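PDB 3GAZ: alcohol dehydrogenase superfamily protein from Novosphingobium aromaticivorans, which probably acts as an oxidoreductase, with a fold of the medium-chain dehydrogenase type that is consistent with use of an NADP cofactor. Local coordinates for residues A56-Q61 against L246-H251; P132-T137 against G164-Q169; R177-A182 against A209-G214. All blocks are in the same frame, centred on the assembly; numbering follows the deposited sequence.

Interaction 2 is the buried contact, near the middle of the chain; interaction 1 is a surface contact, and interaction 3, toward the periphery of the Rossmann domain and about 24 Å from the centre of the chain, is partly buried. Interaction 1 joins the catalytic-domain side to the nucleotide-binding side through an exposed ring stack between two loops. Interaction 2 packs helix 132-145, which also touches strand 90-94, on the first Rossmann helix through valines and backbone. Interaction 3 stays within the parallel sheet and its covering helix and pairs a phenylalanine with a histidine. Interactions 2 and 3 meet where Ile168 CD1 packs on Ala180 CB at 3.6 Å, whereas interaction 1 touches neither of the others.

Interaction 1 of 3, residues A56-Q61 against L246-H251; sequences APHAQQ and LGWGTH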
loop_
_atom_site.group_PDB
_atom_site.type_symbol
_atom_site.label_atom_id
_atom_site.label_comp_id
_atom_site.label_asym_id
_atom_site.label_seq_id
_atom_site.Cartn_x
_atom_site.Cartn_y
_atom_site.Cartn_z
ATOM N N ALA A 56 8.526 10.510 1.624
ATOM C CA ALA A 56 8.672 9.637 0.463
ATOM C C ALA A 56 7.302 9.270 -0.111
ATOM O O ALA A 56 6.872 8.120 -0.033
ATOM C CB ALA A 56 9.432 8.377 0.857
ATOM N N PRO A 57 6.600 10.251 -0.698
ATOM C CA PRO A 57 5.273 10.028 -1.282
ATOM C C PRO A 57 5.217 8.918 -2.331
ATOM O O PRO A 57 4.246 8.168 -2.388
ATOM C CB PRO A 57 4.914 11.400 -1.856
ATOM C CG PRO A 57 6.250 12.003 -2.168
ATOM C CD PRO A 57 7.058 11.628 -0.952
ATOM N N HIS A 58 6.260 8.813 -3.152
ATOM C CA HIS A 58 6.307 7.789 -4.192
ATOM C C HIS A 58 6.361 6.375 -3.614
ATOM O O HIS A 58 6.087 5.403 -4.320
ATOM C CB HIS A 58 7.527 7.986 -5.105
ATOM C CG HIS A 58 7.657 9.370 -5.658
ATOM N ND1 HIS A 58 6.569 10.140 -6.006
ATOM C CD2 HIS A 58 8.751 10.120 -5.931
ATOM C CE1 HIS A 58 6.986 11.308 -6.464
ATOM N NE2 HIS A 58 8.306 11.320 -6.429
ATOM N N ALA A 59 6.717 6.263 -2.336
ATOM C CA ALA A 59 6.816 4.960 -1.683
ATOM C C ALA A 59 5.474 4.451 -1.168
ATOM O O ALA A 59 5.300 3.253 -0.953
ATOM C CB ALA A 59 7.824 5.024 -0.537
ATOM N N GLN A 60 4.528 5.364 -0.971
ATOM C CA GLN A 60 3.207 4.993 -0.483
ATOM C C GLN A 60 3.316 4.082 0.742
ATOM O O GLN A 60 2.669 3.034 0.818
ATOM C CB GLN A 60 2.414 4.300 -1.599
ATOM C CG GLN A 60 2.287 5.156 -2.860
ATOM C CD GLN A 60 1.506 4.488 -3.983
ATOM O OE1 GLN A 60 1.508 4.970 -5.111
ATOM N NE2 GLN A 60 0.833 3.382 -3.679
ATOM N N GLN A 61 4.141 4.493 1.699
ATOM C CA GLN A 61 4.340 3.734 2.930
ATOM C C GLN A 61 4.072 4.632 4.141
ATOM O O GLN A 61 5.005 5.113 4.797
ATOM C CB GLN A 61 5.773 3.192 3.004
ATOM C CG GLN A 61 6.018 2.249 4.181
ATOM C CD GLN A 61 5.536 0.829 3.905
ATOM O OE1 GLN A 61 4.618 0.619 3.119
ATOM N NE2 GLN A 61 6.151 -0.149 4.565
ATOM N N LEU A 246 16.876 7.907 -11.009
ATOM C CA LEU A 246 16.628 9.075 -10.165
ATOM C C LEU A 246 16.312 10.284 -11.037
ATOM O O LEU A 246 16.670 11.410 -10.692
ATOM C CB LEU A 246 17.848 9.397 -9.291
ATOM C CG LEU A 246 18.016 8.642 -7.972
ATOM C CD1 LEU A 246 19.339 9.021 -7.327
ATOM C CD2 LEU A 246 16.848 8.954 -7.041
ATOM N N GLY A 247 15.651 10.045 -12.167
ATOM C CA GLY A 247 15.312 11.131 -13.075
ATOM C C GLY A 247 13.958 11.748 -12.788
ATOM O O GLY A 247 13.035 11.653 -13.597
ATOM N N TRP A 248 13.846 12.399 -11.635
ATOM C CA TRP A 248 12.593 13.017 -11.222
ATOM C C TRP A 248 12.532 14.518 -11.462
ATOM O O TRP A 248 11.448 15.087 -11.577
ATOM C CB TRP A 248 12.344 12.743 -9.736
ATOM C CG TRP A 248 12.415 11.296 -9.386
ATOM C CD1 TRP A 248 13.472 10.636 -8.826
ATOM C CD2 TRP A 248 11.401 10.315 -9.610
ATOM N NE1 TRP A 248 13.177 9.301 -8.687
ATOM C CE2 TRP A 248 11.909 9.075 -9.163
ATOM C CE3 TRP A 248 10.106 10.360 -10.148
ATOM C CZ2 TRP A 248 11.174 7.889 -9.237
ATOM C CZ3 TRP A 248 9.373 9.182 -10.222
ATOM C CH2 TRP A 248 9.910 7.963 -9.768
ATOM N N GLY A 249 13.694 15.157 -11.541
ATOM C CA GLY A 249 13.726 16.595 -11.741
ATOM C C GLY A 249 13.470 17.086 -13.152
ATOM O O GLY A 249 13.139 16.312 -14.052
ATOM N N THR A 250 13.623 18.393 -13.336
ATOM C CA THR A 250 13.430 19.032 -14.629
ATOM C C THR A 250 14.788 19.158 -15.317
ATOM O O THR A 250 15.768 19.580 -14.701
ATOM C CB THR A 250 12.796 20.436 -14.464
ATOM O OG1 THR A 250 12.764 21.104 -15.730
ATOM C CG2 THR A 250 13.590 21.269 -13.477
ATOM N N HIS A 251 14.851 18.782 -16.588
ATOM C CA HIS A 251 16.108 18.853 -17.314
ATOM C C HIS A 251 15.986 19.419 -18.720
ATOM O O HIS A 251 14.931 19.341 -19.348
ATOM C CB HIS A 251 16.753 17.465 -17.393
ATOM C CG HIS A 251 17.154 16.907 -16.065
ATOM N ND1 HIS A 251 16.267 16.265 -15.227
ATOM C CD2 HIS A 251 18.343 16.916 -15.418
ATOM C CE1 HIS A 251 16.893 15.902 -14.123
ATOM N NE2 HIS A 251 18.155 16.285 -14.214
#
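His58 and Trp248 meet as a face-to-face stack, the imidazole offset over the rim of the six-membered ring of the indole with centroids 4.9 Å apart. The planes diverge by 23°, and His58 NE2 stands 4.2 Å from Trp248 CE3. Both side chains reach across from similar first torsions. CG of each is anti to its own carbonyl carbon, which sends the two rings into the space between backbones whose CA atoms are 10.8 Å apart. The second torsions then differ, -35° for His58 and 99° for Trp248, and between them turn the two planes to within a small tilt of parallel. Beyond the imidazole plane, on the side away from the indole, Pro57 CG lies 4.3 Å above the His58 ring. The indole has a second aromatic neighbour in Phe267, which it meets edge-to-face. In the two-domain fold of medium-chain dehydrogenases this stack joins a loop of the GroES-like catalytic domain to the loop that follows strand 240-244 of the Rossmann sheet. His58 belongs to the short 3-10 segment 57-59, with Ala59 N bonded to Ala56 O, so the imidazole springs from a short helical turn. On the other side an inverse gamma turn centred on Gly247 brings the chain into Trp248. Both stacked rings are exposed and also touch crystal neighbours, so lattice packing may influence their exact poses.

Interaction 2 of 3, residues P132-T137 against G164-Q169; sequences PLVFIT and GHVAIQ
Val166 presses its two methyls against the Val134 turn of helix 132-145, and this pair carries most of the contact. Along 164-169, Gly164 comes first; it closes a Gly159, Gly161, Gly164 pattern of the GxGxxG kind, consistent with a nucleotide-binding turn at the start of helix 162-173. His165 follows, with its ring turned back so that ND1 bonds to Gly161 O; Val166 CG1 sits 3.5 Å above one face of this imidazole, near its rim. Val166 itself divides its work between branches. CG1, anti to the carbonyl carbon (chi1 -69°), meets Val134 CG2 at 4.0 Å, the two side chains crossing at about a right angle. That torsion leaves CG2 between the backbone N and the carbonyl carbon, 3.4 Å from Val134 O and also near Phe135 N, so it touches main chain as well as side chain. Backbones come close here, with 5.9 Å between the CA atoms of Phe135 and Val166. The helix bearing Val166 is the first helix of the Rossmann fold, after strand 153-157, whereas Pro132 and Leu133 pack on strand 90-94 of the catalytic domain, so helix 132-145 bridges from that strand to the Rossmann helix, probably close to the junction of the two domains. The side chain of Val134 is also about 5 Å from a bound calcium ion. Gln169 NE2 gives a bond of 3.1 Å to His165 O, its N-H...O angle 158°, with the donor well above the carbonyl plane; its OE1 accepts from Ala298 N.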
loop_
_atom_site.group_PDB
_atom_site.type_symbol
_atom_site.label_atom_id
_atom_site.label_comp_id
_atom_site.label_asym_id
_atom_site.label_seq_id
_atom_site.Cartn_x
_atom_site.Cartn_y
_atom_site.Cartn_z
ATOM N N PRO A 132 19.106 -7.504 -3.683
ATOM C CA PRO A 132 17.814 -7.333 -4.371
ATOM C C PRO A 132 17.465 -6.002 -5.056
ATOM O O PRO A 132 17.503 -5.913 -6.279
ATOM C CB PRO A 132 16.803 -7.724 -3.298
ATOM C CG PRO A 132 17.527 -8.824 -2.571
ATOM C CD PRO A 132 18.923 -8.215 -2.405
ATOM N N LEU A 133 17.125 -4.974 -4.287
ATOM C CA LEU A 133 16.743 -3.691 -4.886
ATOM C C LEU A 133 17.735 -3.105 -5.877
ATOM O O LEU A 133 17.369 -2.806 -7.018
ATOM C CB LEU A 133 16.453 -2.637 -3.811
ATOM C CG LEU A 133 16.150 -1.234 -4.370
ATOM C CD1 LEU A 133 14.937 -1.288 -5.303
ATOM C CD2 LEU A 133 15.896 -0.266 -3.221
ATOM N N VAL A 134 18.984 -2.931 -5.458
ATOM C CA VAL A 134 19.967 -2.350 -6.356
ATOM C C VAL A 134 20.241 -3.202 -7.588
ATOM O O VAL A 134 20.458 -2.657 -8.665
ATOM C CB VAL A 134 21.307 -2.011 -5.626
ATOM C CG1 VAL A 134 21.040 -1.008 -4.506
ATOM C CG2 VAL A 134 21.969 -3.269 -5.092
ATOM N N PHE A 135 20.222 -4.527 -7.449
ATOM C CA PHE A 135 20.457 -5.387 -8.609
ATOM C C PHE A 135 19.314 -5.218 -9.607
ATOM O O PHE A 135 19.530 -5.032 -10.807
ATOM C CB PHE A 135 20.537 -6.867 -8.216
ATOM C CG PHE A 135 20.831 -7.777 -9.384
ATOM C CD1 PHE A 135 22.146 -8.053 -9.756
ATOM C CD2 PHE A 135 19.792 -8.290 -10.162
ATOM C CE1 PHE A 135 22.427 -8.822 -10.892
ATOM C CE2 PHE A 135 20.059 -9.063 -11.305
ATOM C CZ PHE A 135 21.382 -9.328 -11.669
ATOM N N ILE A 136 18.090 -5.304 -9.097
ATOM C CA ILE A 136 16.903 -5.156 -9.925
ATOM C C ILE A 136 16.891 -3.777 -10.587
ATOM O O ILE A 136 16.540 -3.644 -11.758
ATOM C CB ILE A 136 15.623 -5.345 -9.079
ATOM C CG1 ILE A 136 15.487 -6.819 -8.685
ATOM C CG2 ILE A 136 14.397 -4.877 -9.851
ATOM C CD1 ILE A 136 14.357 -7.097 -7.716
ATOM N N THR A 137 17.287 -2.753 -9.837
ATOM C CA THR A 137 17.314 -1.402 -10.374
ATOM C C THR A 137 18.322 -1.336 -11.521
ATOM O O THR A 137 18.015 -0.833 -12.605
ATOM C CB THR A 137 17.689 -0.382 -9.277
ATOM O OG1 THR A 137 16.685 -0.401 -8.250
ATOM C CG2 THR A 137 17.787 1.020 -9.856
ATOM N N GLY A 164 25.174 1.595 -8.674
ATOM C CA GLY A 164 26.384 1.671 -9.472
ATOM C C GLY A 164 27.294 0.457 -9.489
ATOM O O GLY A 164 27.637 -0.045 -10.561
ATOM N N HIS A 165 27.689 -0.031 -8.317
ATOM C CA HIS A 165 28.600 -1.169 -8.277
ATOM C C HIS A 165 28.015 -2.440 -8.876
ATOM O O HIS A 165 28.744 -3.250 -9.441
ATOM C CB HIS A 165 29.122 -1.416 -6.845
ATOM C CG HIS A 165 28.180 -2.170 -5.952
ATOM N ND1 HIS A 165 27.047 -1.604 -5.410
ATOM C CD2 HIS A 165 28.243 -3.432 -5.461
ATOM C CE1 HIS A 165 26.453 -2.483 -4.620
ATOM N NE2 HIS A 165 27.158 -3.598 -4.633
ATOM N N VAL A 166 26.703 -2.618 -8.775
ATOM C CA VAL A 166 26.097 -3.807 -9.351
ATOM C C VAL A 166 25.885 -3.604 -10.853
ATOM O O VAL A 166 25.964 -4.558 -11.629
ATOM C CB VAL A 166 24.759 -4.174 -8.652
ATOM C CG1 VAL A 166 25.042 -4.662 -7.236
ATOM C CG2 VAL A 166 23.827 -2.976 -8.619
ATOM N N ALA A 167 25.634 -2.362 -11.258
ATOM C CA ALA A 167 25.447 -2.051 -12.671
ATOM C C ALA A 167 26.760 -2.335 -13.409
ATOM O O ALA A 167 26.760 -2.858 -14.519
ATOM C CB ALA A 167 25.052 -0.588 -12.839
ATOM N N ILE A 168 27.880 -1.986 -12.780
ATOM C CA ILE A 168 29.196 -2.227 -13.373
ATOM C C ILE A 168 29.401 -3.715 -13.643
ATOM O O ILE A 168 29.820 -4.111 -14.730
ATOM C CB ILE A 168 30.339 -1.778 -12.430
ATOM C CG1 ILE A 168 30.429 -0.251 -12.393
ATOM C CG2 ILE A 168 31.661 -2.407 -12.879
ATOM C CD1 ILE A 168 31.464 0.270 -11.420
ATOM N N GLN A 169 29.102 -4.535 -12.640
ATOM C CA GLN A 169 29.292 -5.972 -12.751
ATOM C C GLN A 169 28.351 -6.643 -13.743
ATOM O O GLN A 169 28.737 -7.605 -14.407
ATOM C CB GLN A 169 29.180 -6.611 -11.362
ATOM C CG GLN A 169 30.234 -6.072 -10.392
ATOM C CD GLN A 169 30.113 -6.644 -8.993
ATOM O OE1 GLN A 169 30.408 -7.812 -8.761
ATOM N NE2 GLN A 169 29.665 -5.817 -8.051
#

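Interaction 3 of 3, residues R177-A182 against A209-G214; sequences RVFATA and AEHTAG
Phe179 CE1 rests 3.5 Å from His211 CB and 3.7 Å from His211 CG, so one corner of the phenyl ring covers the root of the imidazole. The rings meet obliquely, planes at 46° and centroids 5.2 Å apart, with Phe179 CD1 over one face of the imidazole. The opposite face carries Glu210 CG, 4.0 Å above the ring centre, leaving His211 sandwiched between aliphatic and aromatic carbon. With chi1 at -59°, Phe179 CG sits beside the backbone N and the ring leaves the sheet toward helix 204-212. In the next shell Phe179 packs against Phe217 and the side chains of Thr196 and Ile198, and Glu210 OE1 forms a salt bridge with Arg202. A serine in place of Phe179 would probably open a gap beneath helix 204-212 and leave His211 with one face uncovered and freer to turn. Val178 and Ala180, alternating with Phe179, pack on helix 162-173 across the sheet. Helices thus cover both faces of a parallel sheet of order 3-2-1-4-5-6, helix 204-212 lying in the crossover from strand 196-199 to strand 217-222: the classic Rossmann fold.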
loop_
_atom_site.group_PDB
_atom_site.type_symbol
_atom_site.label_atom_id
_atom_site.label_comp_id
_atom_site.label_asym_id
_atom_site.label_seq_id
_atom_site.Cartn_x
_atom_site.Cartn_y
_atom_site.Cartn_z
ATOM N N ARG A 177 32.233 -2.819 -22.510
ATOM C CA ARG A 177 33.468 -2.191 -22.067
ATOM C C ARG A 177 32.972 -1.141 -21.088
ATOM O O ARG A 177 32.395 -0.130 -21.488
ATOM C CB ARG A 177 34.202 -1.541 -23.240
ATOM C CG ARG A 177 34.814 -2.551 -24.197
ATOM C CD ARG A 177 35.950 -1.928 -24.996
ATOM N NE ARG A 177 36.820 -1.110 -24.149
ATOM C CZ ARG A 177 37.389 -1.527 -23.020
ATOM N NH1 ARG A 177 37.190 -2.765 -22.583
ATOM N NH2 ARG A 177 38.156 -0.701 -22.320
ATOM N N VAL A 178 33.194 -1.396 -19.804
ATOM C CA VAL A 178 32.704 -0.526 -18.748
ATOM C C VAL A 178 33.650 0.521 -18.173
ATOM O O VAL A 178 34.822 0.251 -17.905
ATOM C CB VAL A 178 32.153 -1.383 -17.584
ATOM C CG1 VAL A 178 31.507 -0.498 -16.524
ATOM C CG2 VAL A 178 31.148 -2.396 -18.127
ATOM N N PHE A 179 33.095 1.714 -17.973
ATOM C CA PHE A 179 33.791 2.865 -17.407
ATOM C C PHE A 179 32.881 3.383 -16.296
ATOM O O PHE A 179 31.655 3.296 -16.408
ATOM C CB PHE A 179 33.953 3.957 -18.467
ATOM C CG PHE A 179 34.716 3.517 -19.679
ATOM C CD1 PHE A 179 36.072 3.806 -19.805
ATOM C CD2 PHE A 179 34.090 2.786 -20.685
ATOM C CE1 PHE A 179 36.797 3.376 -20.914
ATOM C CE2 PHE A 179 34.808 2.347 -21.804
ATOM C CZ PHE A 179 36.166 2.644 -21.914
ATOM N N ALA A 180 33.459 3.927 -15.230
ATOM C CA ALA A 180 32.630 4.436 -14.144
ATOM C C ALA A 180 33.242 5.628 -13.422
ATOM O O ALA A 180 34.436 5.638 -13.127
ATOM C CB ALA A 180 32.341 3.312 -13.142
ATOM N N THR A 181 32.415 6.637 -13.152
ATOM C CA THR A 181 32.874 7.815 -12.437
ATOM C C THR A 181 32.633 7.546 -10.959
ATOM O O THR A 181 31.623 6.942 -10.585
ATOM C CB THR A 181 32.101 9.091 -12.847
ATOM O OG1 THR A 181 30.702 8.917 -12.589
ATOM C CG2 THR A 181 32.317 9.394 -14.322
ATOM N N ALA A 182 33.565 7.980 -10.121
ATOM C CA ALA A 182 33.441 7.769 -8.689
ATOM C C ALA A 182 34.329 8.743 -7.935
ATOM O O ALA A 182 35.209 9.376 -8.514
ATOM C CB ALA A 182 33.819 6.345 -8.341
ATOM N N ALA A 209 36.647 12.164 -24.275
ATOM C CA ALA A 209 37.752 12.332 -25.214
ATOM C C ALA A 209 38.845 11.294 -24.952
ATOM O O ALA A 209 39.327 10.647 -25.873
ATOM C CB ALA A 209 38.328 13.736 -25.098
ATOM N N GLU A 210 39.228 11.131 -23.689
ATOM C CA GLU A 210 40.279 10.182 -23.331
ATOM C C GLU A 210 39.930 8.723 -23.593
ATOM O O GLU A 210 40.783 7.948 -24.022
ATOM C CB GLU A 210 40.656 10.320 -21.846
ATOM C CG GLU A 210 41.835 9.428 -21.432
ATOM C CD GLU A 210 42.020 9.304 -19.919
ATOM O OE1 GLU A 210 41.454 10.116 -19.160
ATOM O OE2 GLU A 210 42.752 8.389 -19.487
ATOM N N HIS A 211 38.678 8.349 -23.353
ATOM C CA HIS A 211 38.277 6.954 -23.496
ATOM C C HIS A 211 37.435 6.515 -24.688
ATOM O O HIS A 211 37.322 5.317 -24.946
ATOM C CB HIS A 211 37.577 6.515 -22.207
ATOM C CG HIS A 211 38.423 6.673 -20.984
ATOM N ND1 HIS A 211 39.571 5.937 -20.775
ATOM C CD2 HIS A 211 38.298 7.488 -19.911
ATOM C CE1 HIS A 211 40.116 6.293 -19.625
ATOM N NE2 HIS A 211 39.364 7.232 -19.081
ATOM N N THR A 212 36.832 7.452 -25.410
ATOM C CA THR A 212 35.999 7.071 -26.550
ATOM C C THR A 212 36.338 7.872 -27.799
ATOM O O THR A 212 35.500 8.058 -28.680
ATOM C CB THR A 212 34.503 7.257 -26.224
ATOM O OG1 THR A 212 34.210 8.653 -26.064
ATOM C CG2 THR A 212 34.157 6.527 -24.926
ATOM N N ALA A 213 37.579 8.337 -27.874
ATOM C CA ALA A 213 38.018 9.126 -29.014
ATOM C C ALA A 213 37.074 10.306 -29.210
ATOM O O ALA A 213 36.870 10.772 -30.330
ATOM C CB ALA A 213 38.058 8.258 -30.274
ATOM N N GLY A 214 36.491 10.772 -28.110
ATOM C CA GLY A 214 35.587 11.907 -28.160
ATOM C C GLY A 214 34.199 11.634 -28.708
ATOM O O GLY A 214 33.415 12.567 -28.885
#